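Local coordinates for nucleosome assembly protein (Plasmodium falciparum, PDB 5X7V) that probably acts as a histone chaperone of the nucleosome assembly protein (NAP) family, binding histones and helping to assemble nucleosomes, at residues L110-T115 with V124-I129; W155-W160 with P170-L175. All coordinates share one frame; numbering follows the deposited sequence.

Contact 1: L110-T115 with V124-I129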
ATOM      1  N   LEU A 110       4.118  12.265  24.078  1.00 52.77           N
ATOM      2  CA  LEU A 110       5.148  11.478  23.422  1.00 50.83           C
ATOM      3  C   LEU A 110       5.096  11.707  21.913  1.00 59.31           C
ATOM      4  O   LEU A 110       4.023  11.609  21.314  1.00 56.29           O
ATOM      5  CB  LEU A 110       4.954  10.003  23.722  1.00 52.57           C
ATOM      6  CG  LEU A 110       4.799   9.640  25.181  1.00 49.82           C
ATOM      7  CD1 LEU A 110       4.488   8.177  25.295  1.00 49.82           C
ATOM      8  CD2 LEU A 110       6.085   9.958  25.861  1.00 52.71           C
ATOM      9  N   VAL A 111       6.228  12.012  21.289  1.00 53.97           N
ATOM     10  CA  VAL A 111       6.237  12.133  19.833  1.00 57.00           C
ATOM     11  C   VAL A 111       7.251  11.190  19.207  1.00 53.97           C
ATOM     12  O   VAL A 111       8.281  10.881  19.784  1.00 53.97           O
ATOM     13  CB  VAL A 111       6.534  13.584  19.351  1.00 53.97           C
ATOM     14  CG1 VAL A 111       5.412  14.527  19.742  1.00 67.54           C
ATOM     15  CG2 VAL A 111       7.856  14.070  19.913  1.00 68.68           C
ATOM     16  N   LYS A 112       6.931  10.705  18.024  1.00 58.07           N
ATOM     17  CA  LYS A 112       7.926  10.035  17.206  1.00 54.78           C
ATOM     18  C   LYS A 112       7.749  10.461  15.758  1.00 53.26           C
ATOM     19  O   LYS A 112       6.699  10.245  15.158  1.00 57.77           O
ATOM     20  CB  LYS A 112       7.832   8.526  17.343  1.00 52.96           C
ATOM     21  CG  LYS A 112       8.982   7.810  16.706  1.00 51.61           C
ATOM     22  CD  LYS A 112       8.847   6.327  16.928  1.00 51.74           C
ATOM     23  CE  LYS A 112      10.055   5.615  16.371  1.00 54.35           C
ATOM     24  NZ  LYS A 112      10.115   4.196  16.769  1.00 53.33           N
ATOM     25  N   HIS A 113       8.786  11.088  15.223  1.00 52.61           N
ATOM     26  CA  HIS A 113       8.792  11.644  13.884  1.00 55.56           C
ATOM     27  C   HIS A 113       9.736  10.786  13.038  1.00 53.35           C
ATOM     28  O   HIS A 113      10.880  10.549  13.410  1.00 52.87           O
ATOM     29  CB  HIS A 113       9.203  13.123  13.949  1.00 54.39           C
ATOM     30  CG  HIS A 113       9.296  13.806  12.624  1.00 55.07           C
ATOM     31  ND1 HIS A 113       9.569  15.153  12.500  1.00 58.51           N
ATOM     32  CD2 HIS A 113       9.173  13.330  11.362  1.00 63.61           C
ATOM     33  CE1 HIS A 113       9.603  15.476  11.219  1.00 58.84           C
ATOM     34  NE2 HIS A 113       9.369  14.385  10.507  1.00 58.44           N
ATOM     35  N   VAL A 114       9.237  10.318  11.902  1.00 54.26           N
ATOM     36  CA  VAL A 114       9.923   9.320  11.085  1.00 57.00           C
ATOM     37  C   VAL A 114      10.105   9.729   9.621  1.00 55.85           C
ATOM     38  O   VAL A 114       9.179  10.281   9.016  1.00 60.43           O
ATOM     39  CB  VAL A 114       9.134   7.993  11.133  1.00 62.81           C
ATOM     40  CG1 VAL A 114       9.730   6.971  10.204  1.00 54.62           C
ATOM     41  CG2 VAL A 114       9.057   7.488  12.564  1.00 55.75           C
ATOM     42  N   THR A 115      11.275   9.455   9.043  1.00 53.97           N
ATOM     43  CA  THR A 115      11.414   9.576   7.593  1.00 57.77           C
ATOM     44  C   THR A 115      11.883   8.279   6.984  1.00 54.24           C
ATOM     45  O   THR A 115      12.098   7.303   7.689  1.00 54.68           O
ATOM     46  CB  THR A 115      12.402  10.682   7.167  1.00 62.76           C
ATOM     47  OG1 THR A 115      13.714  10.364   7.640  1.00 67.54           O
ATOM     48  CG2 THR A 115      11.963  12.028   7.720  1.00 67.54           C
ATOM     49  N   VAL A 124      13.760  10.567  13.125  1.00 59.17           N
ATOM     50  CA  VAL A 124      14.233  11.944  13.233  1.00 58.38           C
ATOM     51  C   VAL A 124      13.992  12.518  14.636  1.00 62.50           C
ATOM     52  O   VAL A 124      14.813  13.272  15.160  1.00 55.32           O
ATOM     53  CB  VAL A 124      13.520  12.830  12.182  1.00 55.52           C
ATOM     54  CG1 VAL A 124      13.875  14.298  12.348  1.00 56.83           C
ATOM     55  CG2 VAL A 124      13.852  12.334  10.808  1.00 57.76           C
ATOM     56  N   GLU A 125      12.860  12.170  15.236  1.00 53.18           N
ATOM     57  CA  GLU A 125      12.555  12.633  16.582  1.00 55.88           C
ATOM     58  C   GLU A 125      12.002  11.504  17.441  1.00 55.20           C
ATOM     59  O   GLU A 125      11.331  10.605  16.936  1.00 53.81           O
ATOM     60  CB  GLU A 125      11.566  13.806  16.529  1.00 68.03           C
ATOM     61  CG  GLU A 125      12.182  15.099  15.913  1.00 82.43           C
ATOM     62  CD  GLU A 125      11.211  16.286  15.816  1.00 94.11           C
ATOM     63  OE1 GLU A 125      10.663  16.695  16.867  1.00101.67           O
ATOM     64  OE2 GLU A 125      11.024  16.823  14.693  1.00 95.10           O
ATOM     65  N   CYS A 126      12.302  11.526  18.737  1.00 59.20           N
ATOM     66  CA  CYS A 126      11.629  10.603  19.655  1.00 56.62           C
ATOM     67  C   CYS A 126      11.704  10.970  21.127  1.00 52.02           C
ATOM     68  O   CYS A 126      12.768  11.221  21.662  1.00 67.23           O
ATOM     69  CB  CYS A 126      12.165   9.198  19.497  1.00 53.19           C
ATOM     70  SG  CYS A 126      10.946   8.100  20.117  1.00 52.01           S
ATOM     71  N   THR A 127      10.561  10.979  21.785  1.00 51.96           N
ATOM     72  CA  THR A 127      10.529  11.327  23.186  1.00 53.68           C
ATOM     73  C   THR A 127      11.150  10.233  24.039  1.00 53.26           C
ATOM     74  O   THR A 127      10.818   9.067  23.903  1.00 53.12           O
ATOM     75  CB  THR A 127       9.089  11.605  23.659  1.00 53.20           C
ATOM     76  OG1 THR A 127       8.583  12.784  23.011  1.00 52.53           O
ATOM     77  CG2 THR A 127       9.057  11.805  25.169  1.00 54.03           C
ATOM     78  N   ARG A 128      11.939  10.653  25.010  1.00 57.11           N
ATOM     79  CA  ARG A 128      12.523   9.742  25.957  1.00 59.15           C
ATOM     80  C   ARG A 128      11.530   9.682  27.089  1.00 53.22           C
ATOM     81  O   ARG A 128      11.292  10.666  27.750  1.00 51.88           O
ATOM     82  CB  ARG A 128      13.831  10.307  26.473  1.00 57.84           C
ATOM     83  CG  ARG A 128      14.991   9.336  26.515  1.00 62.52           C
ATOM     84  CD  ARG A 128      16.316  10.068  26.477  1.00 69.56           C
ATOM     85  NE  ARG A 128      17.200   9.524  25.454  1.00 75.56           N
ATOM     86  N   ILE A 129      10.904   8.537  27.273  1.00 51.82           N
ATOM     87  CA  ILE A 129       9.973   8.356  28.350  1.00 49.82           C
ATOM     88  C   ILE A 129      10.761   8.156  29.626  1.00 53.64           C
ATOM     89  O   ILE A 129      11.705   7.358  29.687  1.00 53.58           O
ATOM     90  CB  ILE A 129       9.058   7.155  28.101  1.00 52.90           C
ATOM     91  CG1 ILE A 129       8.403   7.254  26.734  1.00 49.82           C
ATOM     92  CG2 ILE A 129       7.991   7.067  29.168  1.00 54.68           C
ATOM     93  CD1 ILE A 129       7.893   5.955  26.261  1.00 49.82           C
TER
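His-113 and Glu-125 meet in a classic beta bulge on the hairpin of strands 109-116 and 121-126, the outer end of the antiparallel sheet within this chain. Val-124 and Glu-125 both face His-113, whose carbonyl O takes two backbone bonds from the same face of its plane: Val-124 N at 2.9 Å and Glu-125 N at 3.1 Å. Glu-125 O in turn accepts from His-113 N. On the face that carries His-113 and Glu-125, the imidazole ND1 donates to Glu-125 OE2 at 3.1 Å. His-113 CG stands anti to the backbone N (chi1 178°), while CB packs on Glu-125 CB. Ring and carboxylate are turned 52° against each other, and ND1 meets OE2 from above the carboxylate plane rather than within it. A histidine suits this place on the sheet face, because its ND1-H can be offered to an acidic neighbour while Val-124 CB lies over one side of the ring.

Beyond strand 121-126, Thr-127 prolongs the pairing. Its N donates to Val-111 O, and its hydroxyl OG1 takes the place of a backbone carbonyl by accepting from Val-111 N at 3.0 Å. The turned-in threonine then presents CG2 to Leu-110 CD2 at 3.6 Å. The Ile-129 side chain crosses that of Leu-110 at about a right angle, its CG1 3.7 Å from the same CD2, so the buried leucine, which also touches Phe-95 and Phe-97, has apolar cover.

The opposite face holds Lys-112 and Cys-126. The extended lysine chain carries NZ to Trp-160 O and Thr-162 O, while near its base CG lies 3.9 Å from Cys-126 SG.

Contact 2: W155-W160 with P170-L175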
ATOM      1  N   TRP A 155       5.482  -8.220  24.504  1.00 59.77           N
ATOM      2  CA  TRP A 155       6.358  -7.052  24.476  1.00 56.04           C
ATOM      3  C   TRP A 155       5.548  -5.887  24.986  1.00 59.17           C
ATOM      4  O   TRP A 155       4.336  -6.032  25.187  1.00 64.19           O
ATOM      5  CB  TRP A 155       6.838  -6.769  23.059  1.00 64.54           C
ATOM      6  CG  TRP A 155       5.679  -6.460  22.139  1.00 63.95           C
ATOM      7  CD1 TRP A 155       4.592  -7.256  21.897  1.00 64.51           C
ATOM      8  CD2 TRP A 155       5.483  -5.276  21.361  1.00 61.90           C
ATOM      9  NE1 TRP A 155       3.743  -6.646  21.014  1.00 67.50           N
ATOM     10  CE2 TRP A 155       4.265  -5.426  20.666  1.00 59.23           C
ATOM     11  CE3 TRP A 155       6.220  -4.100  21.181  1.00 60.47           C
ATOM     12  CZ2 TRP A 155       3.762  -4.452  19.811  1.00 59.82           C
ATOM     13  CZ3 TRP A 155       5.727  -3.132  20.321  1.00 59.65           C
ATOM     14  CH2 TRP A 155       4.505  -3.313  19.649  1.00 60.53           C
ATOM     15  N   SER A 156       6.179  -4.728  25.161  1.00 54.56           N
ATOM     16  CA  SER A 156       5.435  -3.516  25.531  1.00 53.86           C
ATOM     17  C   SER A 156       5.338  -2.514  24.376  1.00 55.48           C
ATOM     18  O   SER A 156       6.347  -2.112  23.803  1.00 56.36           O
ATOM     19  CB  SER A 156       6.085  -2.847  26.732  1.00 58.20           C
ATOM     20  OG  SER A 156       5.462  -1.622  27.046  1.00 54.63           O
ATOM     21  N   ILE A 157       4.119  -2.106  24.039  1.00 55.02           N
ATOM     22  CA  ILE A 157       3.896  -1.119  22.983  1.00 54.36           C
ATOM     23  C   ILE A 157       4.776   0.124  23.129  1.00 53.36           C
ATOM     24  O   ILE A 157       5.177   0.721  22.143  1.00 54.41           O
ATOM     25  CB  ILE A 157       2.418  -0.681  22.940  1.00 53.80           C
ATOM     26  CG1 ILE A 157       2.105   0.044  21.632  1.00 56.23           C
ATOM     27  CG2 ILE A 157       2.059   0.165  24.152  1.00 49.82           C
ATOM     28  CD1 ILE A 157       0.624   0.055  21.274  1.00 53.53           C
ATOM     29  N   PHE A 158       5.105   0.487  24.359  1.00 53.05           N
ATOM     30  CA  PHE A 158       5.911   1.656  24.615  1.00 49.82           C
ATOM     31  C   PHE A 158       7.366   1.418  24.283  1.00 52.81           C
ATOM     32  O   PHE A 158       8.158   2.353  24.339  1.00 54.03           O
ATOM     33  CB  PHE A 158       5.783   2.088  26.059  1.00 51.28           C
ATOM     34  CG  PHE A 158       4.431   2.584  26.403  1.00 49.82           C
ATOM     35  CD1 PHE A 158       4.022   3.827  25.977  1.00 53.45           C
ATOM     36  CD2 PHE A 158       3.561   1.813  27.156  1.00 55.12           C
ATOM     37  CE1 PHE A 158       2.779   4.291  26.270  1.00 49.82           C
ATOM     38  CE2 PHE A 158       2.321   2.276  27.462  1.00 49.82           C
ATOM     39  CZ  PHE A 158       1.931   3.528  27.011  1.00 54.90           C
ATOM     40  N   GLU A 159       7.719   0.183  23.927  1.00 53.30           N
ATOM     41  CA  GLU A 159       9.041  -0.095  23.355  1.00 54.62           C
ATOM     42  C   GLU A 159       9.187   0.493  21.957  1.00 53.30           C
ATOM     43  O   GLU A 159      10.288   0.527  21.401  1.00 54.76           O
ATOM     44  CB  GLU A 159       9.318  -1.594  23.285  1.00 53.83           C
ATOM     45  CG  GLU A 159       9.377  -2.263  24.622  1.00 53.97           C
ATOM     46  CD  GLU A 159       9.940  -3.649  24.518  1.00 63.60           C
ATOM     47  OE1 GLU A 159      11.116  -3.754  24.088  1.00 74.95           O
ATOM     48  OE2 GLU A 159       9.215  -4.620  24.850  1.00 62.41           O
ATOM     49  N   TRP A 160       8.068   0.932  21.386  1.00 57.73           N
ATOM     50  CA  TRP A 160       8.071   1.527  20.067  1.00 54.75           C
ATOM     51  C   TRP A 160       8.706   2.917  20.086  1.00 52.93           C
ATOM     52  O   TRP A 160       9.133   3.423  19.049  1.00 53.93           O
ATOM     53  CB  TRP A 160       6.652   1.590  19.501  1.00 55.07           C
ATOM     54  CG  TRP A 160       6.655   2.204  18.133  1.00 55.30           C
ATOM     55  CD1 TRP A 160       7.226   1.686  17.010  1.00 53.27           C
ATOM     56  CD2 TRP A 160       6.091   3.459  17.754  1.00 53.65           C
ATOM     57  NE1 TRP A 160       7.052   2.538  15.955  1.00 54.22           N
ATOM     58  CE2 TRP A 160       6.357   3.636  16.384  1.00 56.71           C
ATOM     59  CE3 TRP A 160       5.382   4.447  18.436  1.00 54.84           C
ATOM     60  CZ2 TRP A 160       5.949   4.770  15.686  1.00 55.76           C
ATOM     61  CZ3 TRP A 160       4.969   5.572  17.732  1.00 57.18           C
ATOM     62  CH2 TRP A 160       5.252   5.719  16.375  1.00 54.32           C
ATOM     63  N   PRO A 170       6.697  -5.300  16.214  1.00 60.91           N
ATOM     64  CA  PRO A 170       5.632  -4.591  15.491  1.00 63.02           C
ATOM     65  C   PRO A 170       5.828  -3.084  15.321  1.00 56.04           C
ATOM     66  O   PRO A 170       5.965  -2.342  16.287  1.00 54.11           O
ATOM     67  CB  PRO A 170       4.397  -4.871  16.350  1.00 56.18           C
ATOM     68  CG  PRO A 170       4.652  -6.199  16.916  1.00 56.80           C
ATOM     69  CD  PRO A 170       6.131  -6.251  17.190  1.00 63.50           C
ATOM     70  N   ASP A 171       5.836  -2.655  14.066  1.00 58.29           N
ATOM     71  CA  ASP A 171       5.842  -1.241  13.724  1.00 59.13           C
ATOM     72  C   ASP A 171       4.494  -0.578  14.056  1.00 55.54           C
ATOM     73  O   ASP A 171       3.584  -0.539  13.215  1.00 53.55           O
ATOM     74  CB  ASP A 171       6.160  -1.076  12.243  1.00 61.31           C
ATOM     75  CG  ASP A 171       6.745   0.276  11.928  1.00 66.95           C
ATOM     76  OD1 ASP A 171       6.525   1.214  12.731  1.00 61.74           O
ATOM     77  OD2 ASP A 171       7.436   0.388  10.884  1.00 72.99           O
ATOM     78  N   VAL A 172       4.379  -0.079  15.289  1.00 57.12           N
ATOM     79  CA  VAL A 172       3.148   0.543  15.790  1.00 57.94           C
ATOM     80  C   VAL A 172       2.829   1.768  14.953  1.00 54.10           C
ATOM     81  O   VAL A 172       1.668   2.068  14.685  1.00 54.10           O
ATOM     82  CB  VAL A 172       3.253   0.938  17.290  1.00 54.10           C
ATOM     83  CG1 VAL A 172       1.994   1.648  17.751  1.00 69.97           C
ATOM     84  CG2 VAL A 172       3.500  -0.283  18.142  1.00 69.97           C
ATOM     85  N   GLY A 173       3.883   2.448  14.518  1.00 53.86           N
ATOM     86  CA  GLY A 173       3.758   3.543  13.576  1.00 54.91           C
ATOM     87  C   GLY A 173       3.071   3.161  12.284  1.00 55.06           C
ATOM     88  O   GLY A 173       2.099   3.796  11.888  1.00 57.55           O
ATOM     89  N   GLU A 174       3.556   2.109  11.635  1.00 55.35           N
ATOM     90  CA  GLU A 174       3.048   1.748  10.322  1.00 60.15           C
ATOM     91  C   GLU A 174       1.669   1.165  10.403  1.00 58.25           C
ATOM     92  O   GLU A 174       0.843   1.449   9.556  1.00 58.72           O
ATOM     93  CB  GLU A 174       3.975   0.765   9.627  1.00 57.95           C
ATOM     94  CG  GLU A 174       5.152   1.440   8.962  1.00 67.88           C
ATOM     95  CD  GLU A 174       4.745   2.529   7.983  1.00 62.94           C
ATOM     96  OE1 GLU A 174       4.082   2.189   6.981  1.00 63.82           O
ATOM     97  OE2 GLU A 174       5.088   3.713   8.221  1.00 54.42           O
ATOM     98  N   LEU A 175       1.421   0.337  11.409  1.00 61.87           N
ATOM     99  CA  LEU A 175       0.096  -0.232  11.587  1.00 56.25           C
ATOM    100  C   LEU A 175      -0.904   0.890  11.815  1.00 54.89           C
ATOM    101  O   LEU A 175      -2.008   0.840  11.296  1.00 55.01           O
ATOM    102  CB  LEU A 175       0.047  -1.210  12.760  1.00 56.57           C
ATOM    103  CG  LEU A 175       1.047  -2.351  12.913  1.00 56.15           C
ATOM    104  CD1 LEU A 175       0.859  -2.918  14.295  1.00 61.48           C
ATOM    105  CD2 LEU A 175       0.891  -3.441  11.857  1.00 56.49           C
TER
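Glu-159 N donates to Ser-156 O at 2.7 Å, and the glutamate side chain answers: OE2 accepts from Ser-156 N at 3.1 Å through its anti lone pair, in a nearly straight bond (178°). The 3-10 segment 157-160 shaped in this way, with Trp-155 just before it, meets Pro-170 and the start of helix 172-180.

Two tryptophans receive this helix start. Val-172 CB sits over the five-membered ring of Trp-160, 3.9 Å from its centroid, in a CH-pi contact; CG of Trp-160, anti to the backbone N (chi1 -180°), lies 3.7 Å from that CB. Gly-173 N lies over the same face, likewise offset toward the rim, and the bare Gly-173 CA comes to 3.3 Å from Trp-160 CZ2, where the lack of a side chain lets the ring lie close to the helix backbone. A beta-branched residue suits position 172, since both branches are used: Val-172 CG2 meets the edge of Trp-155 at CH2, 3.5 Å away and in the ring plane, and also touches Ile-157 CG1, while CG1 lies by Ile-157 CD1.

Pro-170 and Trp-155 reach toward each other tip to tip, Pro-170 CD standing over the six-membered ring in a second CH-pi contact, 4.0 Å from its centroid. Asp-171, the centre of an inverse gamma turn, is the N-cap of the helix: its short carboxylate folds back so that OD1 accepts a weak bond from Glu-174 N at 3.3 Å.

Asp-69 of helix 68-73 bonds Ser-156 OG just before the 3-10 segment and Ile-157 N at its start. Phe-158 packs on that helix, Trp-160 rests on Ile-93 of strand 91-97, and Asp-171 touches Tyr-91 of the same strand, placing helix 172-180 against the sheet.

Past the long helix 2-45 the chain builds the four-stranded sheet, and contact 1 (110-115 with 124-129) closes its last hairpin, with eight residues between its segments, four of them still strand. The chain then runs on through a partly unmodelled loop to 155-160, and contact 2 closes a second short loop, of nine residues, as helix 172-180 begins. The two therefore lie in series, neither nested nor crossed, with centres about 13 Å apart. They still touch: the Lys-112 side chain reaches from contact 1 to contact 2, and Ile-129 CD1 packs near Phe-158 O. Together they tie the edge hairpin, the 3-10 segment 157-160 and the start of helix 172-180 together, all within the NAP-family part of the chain.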